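Local structure of putative beta-glucosidase (Bifidobacterium adolescentis, 5WAB) at residues V336-R342 with F375-L381; E391-V395 with L433-V437; A593-R597 with A626-W630; K560-A566 with V661-D666. The protein hydrolyses beta-glucosidic linkages as a family GH3 glycoside hydrolase, and probably also releases terminal arabinopyranosyl residues from ginsenoside Rb2. All blocks are in the same frame, centred on the assembly; numbering follows the deposited sequence.

Interaction 1 (V336-R342 with F375-L381)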
loop_
_atom_site.group_PDB
_atom_site.type_symbol
_atom_site.label_atom_id
_atom_site.label_comp_id
_atom_site.label_asym_id
_atom_site.label_seq_id
_atom_site.Cartn_x
_atom_site.Cartn_y
_atom_site.Cartn_z
ATOM N N VAL A 336 19.745 22.650 12.279
ATOM C CA VAL A 336 18.814 21.534 12.315
ATOM C C VAL A 336 17.917 21.726 13.530
ATOM O O VAL A 336 18.404 21.829 14.663
ATOM C CB VAL A 336 19.551 20.186 12.353
ATOM C CG1 VAL A 336 18.557 19.051 12.510
ATOM C CG2 VAL A 336 20.384 20.002 11.091
ATOM N N ILE A 337 16.608 21.806 13.291
ATOM C CA ILE A 337 15.619 22.064 14.332
ATOM C C ILE A 337 14.539 20.994 14.271
ATOM O O ILE A 337 14.081 20.621 13.186
ATOM C CB ILE A 337 14.998 23.474 14.200
ATOM C CG1 ILE A 337 16.079 24.552 14.274
ATOM C CG2 ILE A 337 13.959 23.717 15.283
ATOM C CD1 ILE A 337 15.535 25.944 14.130
ATOM N N GLY A 338 14.132 20.504 15.437
ATOM C CA GLY A 338 13.080 19.493 15.503
ATOM C C GLY A 338 13.614 18.219 16.126
ATOM O O GLY A 338 14.623 17.659 15.696
ATOM N N GLU A 339 12.910 17.753 17.162
ATOM C CA GLU A 339 13.336 16.571 17.906
ATOM C C GLU A 339 13.362 15.319 17.033
ATOM O O GLU A 339 14.036 14.344 17.382
ATOM C CB GLU A 339 12.420 16.369 19.118
ATOM C CG GLU A 339 12.829 15.250 20.064
ATOM C CD GLU A 339 14.235 15.426 20.595
ATOM O OE1 GLU A 339 14.630 16.582 20.858
ATOM O OE2 GLU A 339 14.943 14.410 20.758
ATOM N N PHE A 340 12.629 15.315 15.917
ATOM C CA PHE A 340 12.659 14.169 15.014
ATOM C C PHE A 340 14.060 13.922 14.465
ATOM O O PHE A 340 14.390 12.790 14.094
ATOM C CB PHE A 340 11.684 14.378 13.854
ATOM C CG PHE A 340 10.237 14.404 14.263
ATOM C CD1 PHE A 340 9.580 13.234 14.607
ATOM C CD2 PHE A 340 9.529 15.591 14.281
ATOM C CE1 PHE A 340 8.245 13.253 14.975
ATOM C CE2 PHE A 340 8.195 15.615 14.647
ATOM C CZ PHE A 340 7.553 14.445 14.996
ATOM N N ALA A 341 14.892 14.963 14.401
ATOM C CA ALA A 341 16.245 14.789 13.884
ATOM C C ALA A 341 17.134 14.025 14.853
ATOM O O ALA A 341 18.081 13.356 14.423
ATOM C CB ALA A 341 16.859 16.148 13.566
ATOM N N ARG A 342 16.865 14.118 16.153
ATOM C CA ARG A 342 17.614 13.359 17.146
ATOM C C ARG A 342 16.902 12.084 17.577
ATOM O O ARG A 342 17.553 11.051 17.756
ATOM C CB ARG A 342 17.929 14.237 18.360
ATOM C CG ARG A 342 18.732 13.531 19.434
ATOM C CD ARG A 342 19.069 14.474 20.565
ATOM N NE ARG A 342 17.927 15.253 21.015
ATOM C CZ ARG A 342 17.987 16.129 22.011
ATOM N NH1 ARG A 342 19.134 16.320 22.647
ATOM N NH2 ARG A 342 16.908 16.810 22.373
ATOM N N PHE A 375 22.185 22.279 16.403
ATOM C CA PHE A 375 20.931 21.593 16.665
ATOM C C PHE A 375 20.174 22.258 17.803
ATOM O O PHE A 375 20.770 22.686 18.795
ATOM C CB PHE A 375 21.169 20.121 16.993
ATOM C CG PHE A 375 19.938 19.398 17.452
ATOM C CD1 PHE A 375 18.903 19.133 16.571
ATOM C CD2 PHE A 375 19.835 18.945 18.757
ATOM C CE1 PHE A 375 17.774 18.457 16.990
ATOM C CE2 PHE A 375 18.715 18.261 19.180
ATOM C CZ PHE A 375 17.680 18.020 18.297
ATOM N N ALA A 376 18.856 22.343 17.644
ATOM C CA ALA A 376 17.970 22.796 18.689
ATOM C C ALA A 376 16.728 21.917 18.611
ATOM O O ALA A 376 16.140 21.777 17.522
ATOM C CB ALA A 376 17.602 24.274 18.542
ATOM N N PRO A 377 16.317 21.297 19.720
ATOM C CA PRO A 377 15.111 20.450 19.664
ATOM C C PRO A 377 13.875 21.218 19.236
ATOM O O PRO A 377 13.064 20.701 18.460
ATOM C CB PRO A 377 14.987 19.919 21.100
ATOM C CG PRO A 377 16.354 20.084 21.696
ATOM C CD PRO A 377 16.930 21.308 21.057
ATOM N N GLY A 378 13.719 22.448 19.708
ATOM C CA GLY A 378 12.566 23.271 19.357
ATOM C C GLY A 378 11.281 22.894 20.042
ATOM O O GLY A 378 10.589 23.759 20.587
ATOM N N PHE A 379 10.942 21.609 20.039
ATOM C CA PHE A 379 9.698 21.136 20.622
ATOM C C PHE A 379 9.911 19.717 21.128
ATOM O O PHE A 379 10.928 19.079 20.846
ATOM C CB PHE A 379 8.548 21.205 19.610
ATOM C CG PHE A 379 8.821 20.457 18.332
ATOM C CD1 PHE A 379 8.439 19.132 18.187
ATOM C CD2 PHE A 379 9.462 21.079 17.274
ATOM C CE1 PHE A 379 8.691 18.446 17.013
ATOM C CE2 PHE A 379 9.718 20.396 16.098
ATOM C CZ PHE A 379 9.332 19.081 15.967
ATOM N N THR A 380 8.942 19.231 21.890
ATOM C CA THR A 380 8.971 17.868 22.395
ATOM C C THR A 380 7.986 16.994 21.630
ATOM O O THR A 380 7.023 17.477 21.030
ATOM C CB THR A 380 8.659 17.848 23.891
ATOM O OG1 THR A 380 7.431 18.541 24.133
ATOM C CG2 THR A 380 9.777 18.522 24.666
ATOM N N LEU A 381 8.254 15.685 21.638
ATOM C CA LEU A 381 7.422 14.723 20.926
ATOM C C LEU A 381 6.250 14.228 21.760
ATOM O O LEU A 381 5.792 13.095 21.574
ATOM C CB LEU A 381 8.275 13.549 20.443
ATOM C CG LEU A 381 9.409 13.926 19.480
ATOM C CD1 LEU A 381 10.147 12.691 18.971
ATOM C CD2 LEU A 381 8.889 14.766 18.323
#
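Two parallel strands end side by side at the edge of the six-stranded mixed sheet in the GH3 C-terminal domain, and the turns that follow them continue the contact. V336 pairs with F375 and I337 with A376; A376 N donates to V336 O (3.1 Å) and G338 N to A376 O (3.2 Å). V336 and F375 share the sheet face packed by helix 362-368, whereas I337 and A376 point to the face under helix 388-399. Such a mainly parallel sheet with helices on both faces is an alpha/beta sandwich. G338, at phi/psi 119/127, lets the chain leave the strand with its CA 3.5 Å from F379 CE2. Beyond it, F375 CE2 lies over one face of the R342 guanidinium (NE to CE2 3.6 Å), while the salt bridge from R342 NH2 to E339 OE1, at 2.7 Å, fixes the group. At the far end L381 CD2 makes a CH-pi contact over the F340 ring, 3.7 Å from its centroid.

Interaction 2 (E391-V395 with L433-V437); sequences EAEAV and LLKAV
Both segments are regular alpha-helix: 391-395 lies in the first half of helix 388-399, and 433-437 near the C-terminal end of helix 428-438; phi/psi is near -65/-40, with A394 relaxed to -67/-28. They run in broadly the same direction, their local axes 9.6 Å apart at closest approach and crossing at -36°. In register, E391 lies opposite L433 (CA to CA 6.2 Å) and V395 opposite V437 (5.3 Å); V395 N bonds E391 O at 3.1 Å and V437 N bonds L433 O at 2.8 Å, each an i-to-i+4 bond of its own helix. Neighbouring helices on one face of a mainly parallel sheet commonly pack this way, and in the alpha/beta sandwich of the GH3 C-terminal domain I337 of strand 334-337 touches A394, L433 and V437 from the sheet side. Small residues keep the interface compact: the CB bonds of A394 and A436 point toward the opposite helix. L433 (chi1 t, chi2 p) places CD1 3.8 Å from A394 CB and 3.8 Å from CG of E391, whose extended chain (chi1 and chi2 t) contributes its aliphatic part. V395, chi1 t, sets CG2 4.1 Å from A436 CB and 4.4 Å from V437 CG2. No hydrogen bond joins the segments.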
loop_
_atom_site.group_PDB
_atom_site.type_symbol
_atom_site.label_atom_id
_atom_site.label_comp_id
_atom_site.label_asym_id
_atom_site.label_seq_id
_atom_site.Cartn_x
_atom_site.Cartn_y
_atom_site.Cartn_z
ATOM N N GLU A 391 11.660 26.898 22.245
ATOM C CA GLU A 391 11.286 27.667 21.063
ATOM C C GLU A 391 12.257 28.816 20.827
ATOM O O GLU A 391 12.678 29.060 19.690
ATOM C CB GLU A 391 9.855 28.181 21.222
ATOM C CG GLU A 391 9.293 28.945 20.041
ATOM C CD GLU A 391 7.810 29.243 20.211
ATOM O OE1 GLU A 391 7.041 28.290 20.460
ATOM O OE2 GLU A 391 7.417 30.430 20.128
ATOM N N ALA A 392 12.634 29.524 21.895
ATOM C CA ALA A 392 13.573 30.634 21.768
ATOM C C ALA A 392 14.960 30.154 21.352
ATOM O O ALA A 392 15.640 30.822 20.565
ATOM C CB ALA A 392 13.644 31.415 23.079
ATOM N N GLU A 393 15.410 29.014 21.888
ATOM C CA GLU A 393 16.698 28.471 21.470
ATOM C C GLU A 393 16.700 28.153 19.981
ATOM O O GLU A 393 17.684 28.423 19.281
ATOM C CB GLU A 393 17.043 27.214 22.271
ATOM C CG GLU A 393 18.387 26.606 21.867
ATOM C CD GLU A 393 18.530 25.141 22.239
ATOM O OE1 GLU A 393 17.568 24.555 22.786
ATOM O OE2 GLU A 393 19.609 24.570 21.967
ATOM N N ALA A 394 15.597 27.592 19.474
ATOM C CA ALA A 394 15.524 27.268 18.055
ATOM C C ALA A 394 15.521 28.527 17.205
ATOM O O ALA A 394 15.965 28.493 16.053
ATOM C CB ALA A 394 14.284 26.423 17.761
ATOM N N VAL A 395 15.015 29.638 17.743
ATOM C CA VAL A 395 15.049 30.897 17.007
ATOM C C VAL A 395 16.466 31.460 16.978
ATOM O O VAL A 395 16.899 32.022 15.966
ATOM C CB VAL A 395 14.040 31.904 17.588
ATOM C CG1 VAL A 395 14.217 33.264 16.932
ATOM C CG2 VAL A 395 12.623 31.411 17.375
ATOM N N LEU A 433 6.233 27.028 16.173
ATOM C CA LEU A 433 7.685 27.134 16.085
ATOM C C LEU A 433 8.125 27.479 14.670
ATOM O O LEU A 433 9.038 28.291 14.476
ATOM C CB LEU A 433 8.340 25.835 16.545
ATOM C CG LEU A 433 9.850 25.786 16.318
ATOM C CD1 LEU A 433 10.556 26.735 17.260
ATOM C CD2 LEU A 433 10.366 24.372 16.494
ATOM N N LEU A 434 7.490 26.868 13.669
ATOM C CA LEU A 434 7.816 27.190 12.286
ATOM C C LEU A 434 7.548 28.660 11.983
ATOM O O LEU A 434 8.375 29.329 11.349
ATOM C CB LEU A 434 7.023 26.289 11.340
ATOM C CG LEU A 434 7.100 26.612 9.844
ATOM C CD1 LEU A 434 8.540 26.622 9.343
ATOM C CD2 LEU A 434 6.253 25.625 9.045
ATOM N N LYS A 435 6.408 29.188 12.444
ATOM C CA LYS A 435 6.106 30.601 12.229
ATOM C C LYS A 435 7.148 31.493 12.889
ATOM O O LYS A 435 7.581 32.494 12.304
ATOM C CB LYS A 435 4.714 30.944 12.769
ATOM C CG LYS A 435 3.547 30.319 12.011
ATOM C CD LYS A 435 2.261 30.348 12.839
ATOM C CE LYS A 435 1.014 30.339 11.954
ATOM N NZ LYS A 435 0.994 29.198 10.991
ATOM N N ALA A 436 7.572 31.138 14.104
ATOM C CA ALA A 436 8.558 31.945 14.814
ATOM C C ALA A 436 9.916 31.881 14.134
ATOM O O ALA A 436 10.608 32.899 14.020
ATOM C CB ALA A 436 8.663 31.486 16.266
ATOM N N VAL A 437 10.323 30.696 13.682
ATOM C CA VAL A 437 11.598 30.586 12.985
ATOM C C VAL A 437 11.554 31.362 11.672
ATOM O O VAL A 437 12.521 32.042 11.307
ATOM C CB VAL A 437 11.964 29.104 12.776
ATOM C CG1 VAL A 437 13.141 28.964 11.816
ATOM C CG2 VAL A 437 12.279 28.442 14.112
#

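Interaction 3 (A593-R597 with A626-W630)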
loop_
_atom_site.group_PDB
_atom_site.type_symbol
_atom_site.label_atom_id
_atom_site.label_comp_id
_atom_site.label_asym_id
_atom_site.label_seq_id
_atom_site.Cartn_x
_atom_site.Cartn_y
_atom_site.Cartn_z
ATOM N N ALA A 593 -20.668 6.881 -20.185
ATOM C CA ALA A 593 -20.992 5.462 -20.136
ATOM C C ALA A 593 -22.345 5.252 -19.470
ATOM O O ALA A 593 -22.939 6.173 -18.903
ATOM C CB ALA A 593 -19.908 4.669 -19.390
ATOM N N ALA A 594 -22.828 4.009 -19.539
ATOM C CA ALA A 594 -24.096 3.655 -18.915
ATOM C C ALA A 594 -24.027 3.687 -17.399
ATOM O O ALA A 594 -25.075 3.645 -16.749
ATOM C CB ALA A 594 -24.547 2.269 -19.376
ATOM N N VAL A 595 -22.827 3.734 -16.824
ATOM C CA VAL A 595 -22.644 3.846 -15.386
ATOM C C VAL A 595 -21.766 5.056 -15.095
ATOM O O VAL A 595 -21.050 5.563 -15.963
ATOM C CB VAL A 595 -22.028 2.571 -14.770
ATOM C CG1 VAL A 595 -22.899 1.365 -15.078
ATOM C CG2 VAL A 595 -20.610 2.358 -15.296
ATOM N N ALA A 596 -21.842 5.518 -13.849
ATOM C CA ALA A 596 -20.987 6.604 -13.388
ATOM C C ALA A 596 -19.547 6.119 -13.262
ATOM O O ALA A 596 -19.286 5.049 -12.700
ATOM C CB ALA A 596 -21.490 7.139 -12.051
ATOM N N ARG A 597 -18.614 6.897 -13.802
ATOM C CA ARG A 597 -17.201 6.557 -13.794
ATOM C C ARG A 597 -16.371 7.795 -13.487
ATOM O O ARG A 597 -16.742 8.909 -13.877
ATOM C CB ARG A 597 -16.758 5.962 -15.140
ATOM C CG ARG A 597 -17.599 4.782 -15.611
ATOM C CD ARG A 597 -16.857 3.979 -16.660
ATOM N NE ARG A 597 -15.630 3.413 -16.110
ATOM C CZ ARG A 597 -14.714 2.785 -16.831
ATOM N NH1 ARG A 597 -14.885 2.645 -18.137
ATOM N NH2 ARG A 597 -13.623 2.306 -16.248
ATOM N N ALA A 626 -8.191 -2.405 -18.696
ATOM C CA ALA A 626 -7.873 -0.986 -18.591
ATOM C C ALA A 626 -9.033 -0.104 -19.029
ATOM O O ALA A 626 -9.022 1.097 -18.741
ATOM C CB ALA A 626 -6.636 -0.648 -19.422
ATOM N N PHE A 627 -10.016 -0.672 -19.733
ATOM C CA PHE A 627 -11.155 0.075 -20.253
ATOM C C PHE A 627 -12.489 -0.438 -19.730
ATOM O O PHE A 627 -13.540 0.023 -20.192
ATOM C CB PHE A 627 -11.164 0.029 -21.784
ATOM C CG PHE A 627 -9.887 0.508 -22.412
ATOM C CD1 PHE A 627 -9.666 1.860 -22.617
ATOM C CD2 PHE A 627 -8.916 -0.394 -22.813
ATOM C CE1 PHE A 627 -8.497 2.304 -23.190
ATOM C CE2 PHE A 627 -7.743 0.043 -23.391
ATOM C CZ PHE A 627 -7.533 1.395 -23.581
ATOM N N ALA A 628 -12.488 -1.362 -18.776
ATOM C CA ALA A 628 -13.700 -2.056 -18.369
ATOM C C ALA A 628 -14.130 -1.642 -16.969
ATOM O O ALA A 628 -13.305 -1.542 -16.056
ATOM C CB ALA A 628 -13.497 -3.572 -18.409
ATOM N N TYR A 629 -15.430 -1.441 -16.795
ATOM C CA TYR A 629 -16.014 -1.273 -15.477
ATOM C C TYR A 629 -16.771 -2.536 -15.101
ATOM O O TYR A 629 -17.054 -3.388 -15.944
ATOM C CB TYR A 629 -16.951 -0.056 -15.421
ATOM C CG TYR A 629 -18.098 -0.067 -16.422
ATOM C CD1 TYR A 629 -19.271 -0.772 -16.167
ATOM C CD2 TYR A 629 -18.009 0.643 -17.620
ATOM C CE1 TYR A 629 -20.320 -0.774 -17.074
ATOM C CE2 TYR A 629 -19.052 0.644 -18.535
ATOM C CZ TYR A 629 -20.204 -0.067 -18.255
ATOM O OH TYR A 629 -21.244 -0.062 -19.155
ATOM N N TRP A 630 -17.088 -2.655 -13.819
ATOM C CA TRP A 630 -17.931 -3.748 -13.371
ATOM C C TRP A 630 -19.391 -3.389 -13.607
ATOM O O TRP A 630 -19.865 -2.344 -13.150
ATOM C CB TRP A 630 -17.689 -4.057 -11.895
ATOM C CG TRP A 630 -18.440 -5.266 -11.456
ATOM C CD1 TRP A 630 -19.640 -5.299 -10.807
ATOM C CD2 TRP A 630 -18.063 -6.626 -11.674
ATOM N NE1 TRP A 630 -20.023 -6.599 -10.589
ATOM C CE2 TRP A 630 -19.071 -7.434 -11.113
ATOM C CE3 TRP A 630 -16.960 -7.242 -12.276
ATOM C CZ2 TRP A 630 -19.017 -8.826 -11.145
ATOM C CZ3 TRP A 630 -16.903 -8.618 -12.305
ATOM C CH2 TRP A 630 -17.926 -9.399 -11.740
#
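Y629 is the hub of this contact, giving up 100 Å² to the loop 593-597, with R597 (66 Å²) and V595 (41 Å²) as its chief partners. V595 sets CG2 over one face of the tyrosine ring, 3.5 Å from the centroid and 10° off the normal, a well-centred CH-pi contact; A593 adds a looser touch, CB to Y629 CE2 at 4.2 Å. R597 runs alongside the same residue, its CD 3.7 Å from Y629 CD2, and one face of its guanidinium lies against Y629 CB. R597 NH1 lies 3.6 Å from F627 O and R597 NH2 3.9 Å from A628 O, and no hydrogen bond spans the two segments. The tyrosine hydroxyl is satisfied elsewhere, by E640 and H638, and E640 also accepts from A594 N, so the loop and the ring share a polar partner. Nearby, V595 touches R174 and Y629 touches E178, both on helix 173-180 of the N-terminal TIM-barrel domain. The arrangement is that of an inter-strand loop packed over an aromatic residue in the fibronectin type III-like domain of GH3 enzymes, a beta-sandwich fold.

Interaction 4 (K560-A566 with V661-D666)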
loop_
_atom_site.group_PDB
_atom_site.type_symbol
_atom_site.label_atom_id
_atom_site.label_comp_id
_atom_site.label_asym_id
_atom_site.label_seq_id
_atom_site.Cartn_x
_atom_site.Cartn_y
_atom_site.Cartn_z
ATOM N N LYS A 560 -4.319 1.053 -31.352
ATOM C CA LYS A 560 -5.236 -0.035 -31.049
ATOM C C LYS A 560 -4.621 -1.362 -31.478
ATOM O O LYS A 560 -4.063 -1.470 -32.573
ATOM C CB LYS A 560 -6.569 0.220 -31.751
ATOM C CG LYS A 560 -7.714 -0.697 -31.381
ATOM C CD LYS A 560 -8.987 -0.204 -32.068
ATOM C CE LYS A 560 -10.201 -1.050 -31.730
ATOM N NZ LYS A 560 -11.436 -0.533 -32.372
ATOM N N THR A 561 -4.683 -2.364 -30.599
ATOM C CA THR A 561 -4.083 -3.670 -30.863
ATOM C C THR A 561 -5.098 -4.806 -30.900
ATOM O O THR A 561 -4.703 -5.976 -30.974
ATOM C CB THR A 561 -2.992 -3.976 -29.833
ATOM O OG1 THR A 561 -3.553 -3.947 -28.514
ATOM C CG2 THR A 561 -1.858 -2.973 -29.947
ATOM N N GLY A 562 -6.386 -4.501 -30.830
ATOM C CA GLY A 562 -7.399 -5.537 -30.850
ATOM C C GLY A 562 -8.771 -4.907 -30.828
ATOM O O GLY A 562 -8.915 -3.697 -30.983
ATOM N N ALA A 563 -9.789 -5.753 -30.669
ATOM C CA ALA A 563 -11.153 -5.244 -30.581
ATOM C C ALA A 563 -11.309 -4.284 -29.406
ATOM O O ALA A 563 -12.043 -3.294 -29.502
ATOM C CB ALA A 563 -12.144 -6.400 -30.468
ATOM N N ASN A 564 -10.638 -4.561 -28.286
ATOM C CA ASN A 564 -10.775 -3.743 -27.080
ATOM C C ASN A 564 -9.451 -3.619 -26.337
ATOM O O ASN A 564 -9.412 -3.617 -25.101
ATOM C CB ASN A 564 -11.851 -4.302 -26.147
ATOM C CG ASN A 564 -13.219 -4.324 -26.784
ATOM O OD1 ASN A 564 -13.841 -3.281 -26.969
ATOM N ND2 ASN A 564 -13.696 -5.514 -27.130
ATOM N N THR A 565 -8.344 -3.510 -27.072
ATOM C CA THR A 565 -7.042 -3.310 -26.450
ATOM C C THR A 565 -6.269 -2.245 -27.212
ATOM O O THR A 565 -6.481 -2.023 -28.408
ATOM C CB THR A 565 -6.203 -4.594 -26.399
ATOM O OG1 THR A 565 -6.017 -5.105 -27.727
ATOM C CG2 THR A 565 -6.880 -5.642 -25.520
ATOM N N ALA A 566 -5.334 -1.614 -26.507
ATOM C CA ALA A 566 -4.520 -0.559 -27.080
ATOM C C ALA A 566 -3.099 -0.689 -26.552
ATOM O O ALA A 566 -2.825 -1.437 -25.608
ATOM C CB ALA A 566 -5.097 0.824 -26.761
ATOM N N VAL A 661 -8.573 6.651 -28.501
ATOM C CA VAL A 661 -8.778 5.370 -29.161
ATOM C C VAL A 661 -10.257 5.026 -29.093
ATOM O O VAL A 661 -10.957 5.368 -28.134
ATOM C CB VAL A 661 -7.920 4.249 -28.542
ATOM C CG1 VAL A 661 -6.465 4.571 -28.720
ATOM C CG2 VAL A 661 -8.240 4.074 -27.067
ATOM N N THR A 662 -10.732 4.352 -30.134
ATOM C CA THR A 662 -12.119 3.920 -30.238
ATOM C C THR A 662 -12.162 2.396 -30.165
ATOM O O THR A 662 -11.547 1.712 -30.990
ATOM C CB THR A 662 -12.739 4.423 -31.541
ATOM O OG1 THR A 662 -12.578 5.845 -31.622
ATOM C CG2 THR A 662 -14.224 4.088 -31.591
ATOM N N LEU A 663 -12.859 1.868 -29.167
ATOM C CA LEU A 663 -12.958 0.432 -28.964
ATOM C C LEU A 663 -14.304 -0.095 -29.453
ATOM O O LEU A 663 -15.275 0.649 -29.582
ATOM C CB LEU A 663 -12.764 0.087 -27.488
ATOM C CG LEU A 663 -11.485 0.623 -26.853
ATOM C CD1 LEU A 663 -11.365 0.099 -25.434
ATOM C CD2 LEU A 663 -10.259 0.263 -27.678
ATOM N N ASP A 664 -14.345 -1.404 -29.735
ATOM C CA ASP A 664 -15.548 -2.019 -30.295
ATOM C C ASP A 664 -16.585 -2.393 -29.243
ATOM O O ASP A 664 -17.758 -2.556 -29.590
ATOM C CB ASP A 664 -15.207 -3.288 -31.080
ATOM C CG ASP A 664 -14.128 -3.074 -32.112
ATOM O OD1 ASP A 664 -13.861 -1.909 -32.478
ATOM O OD2 ASP A 664 -13.567 -4.088 -32.581
ATOM N N GLY A 665 -16.194 -2.518 -27.984
ATOM C CA GLY A 665 -17.064 -3.165 -27.008
ATOM C C GLY A 665 -16.911 -4.674 -27.025
ATOM O O GLY A 665 -16.566 -5.287 -28.036
ATOM N N ASP A 666 -17.194 -5.292 -25.880
ATOM C CA ASP A 666 -16.956 -6.726 -25.717
ATOM C C ASP A 666 -18.102 -7.597 -26.205
ATOM O O ASP A 666 -18.020 -8.818 -26.076
ATOM C CB ASP A 666 -16.632 -7.056 -24.254
ATOM C CG ASP A 666 -17.703 -6.596 -23.294
ATOM O OD1 ASP A 666 -18.867 -6.431 -23.713
ATOM O OD2 ASP A 666 -17.383 -6.409 -22.107
#
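V661 opens the contact on the edge strand 654-663, its CG1 4.4 Å from CB of A566, a loose apolar touch. One residue on, T662 contributes its backbone: O accepts a hydrogen bond from K560 NZ at 2.6 Å, reached by a fully extended lysine side chain. L663 turns inward, with CB 3.6 Å from N564 OD1 and its side chain also against F627 and Y644. The loop that meets this strand links strands 551-560 and 566-574, so the contact joins a turn to the end of an edge strand in a beta-sandwich of fibronectin type III-like topology. D664 is gripped twice: its N donates to A563 O (3.0 Å), and its OD1 takes a salt bridge from K560 NZ (2.8 Å). G665, at phi/psi 85/153, is framed by the amide of N564, whose ND2 donates to G665 O at 3.0 Å while its OD1 accepts a weak bond from G665 N at 2.7 Å. D666 directs its carboxylate elsewhere, to V639 N and K668.

Overall arrangement
The four contacts form two pairs in different domains. Interactions 1 and 2, centres 11 Å apart, share the six-stranded sheet of the GH3 C-terminal domain: strand 373-376 leads into helix 388-399, and I337, A376 and F379 pack on the helices of interaction 2. Interactions 3 and 4, with centres 14 Å apart, belong to the beta-sandwich, where F627 of the one lies against L663, A566 and V661 of the other; in sequence, both segments of interaction 3 fall between those of interaction 4. The pairs lie 50 to 59 Å apart between centres, without touching; each pair stays within its own domain, although interaction 3 also borders helix 173-180 of the N-terminal domain.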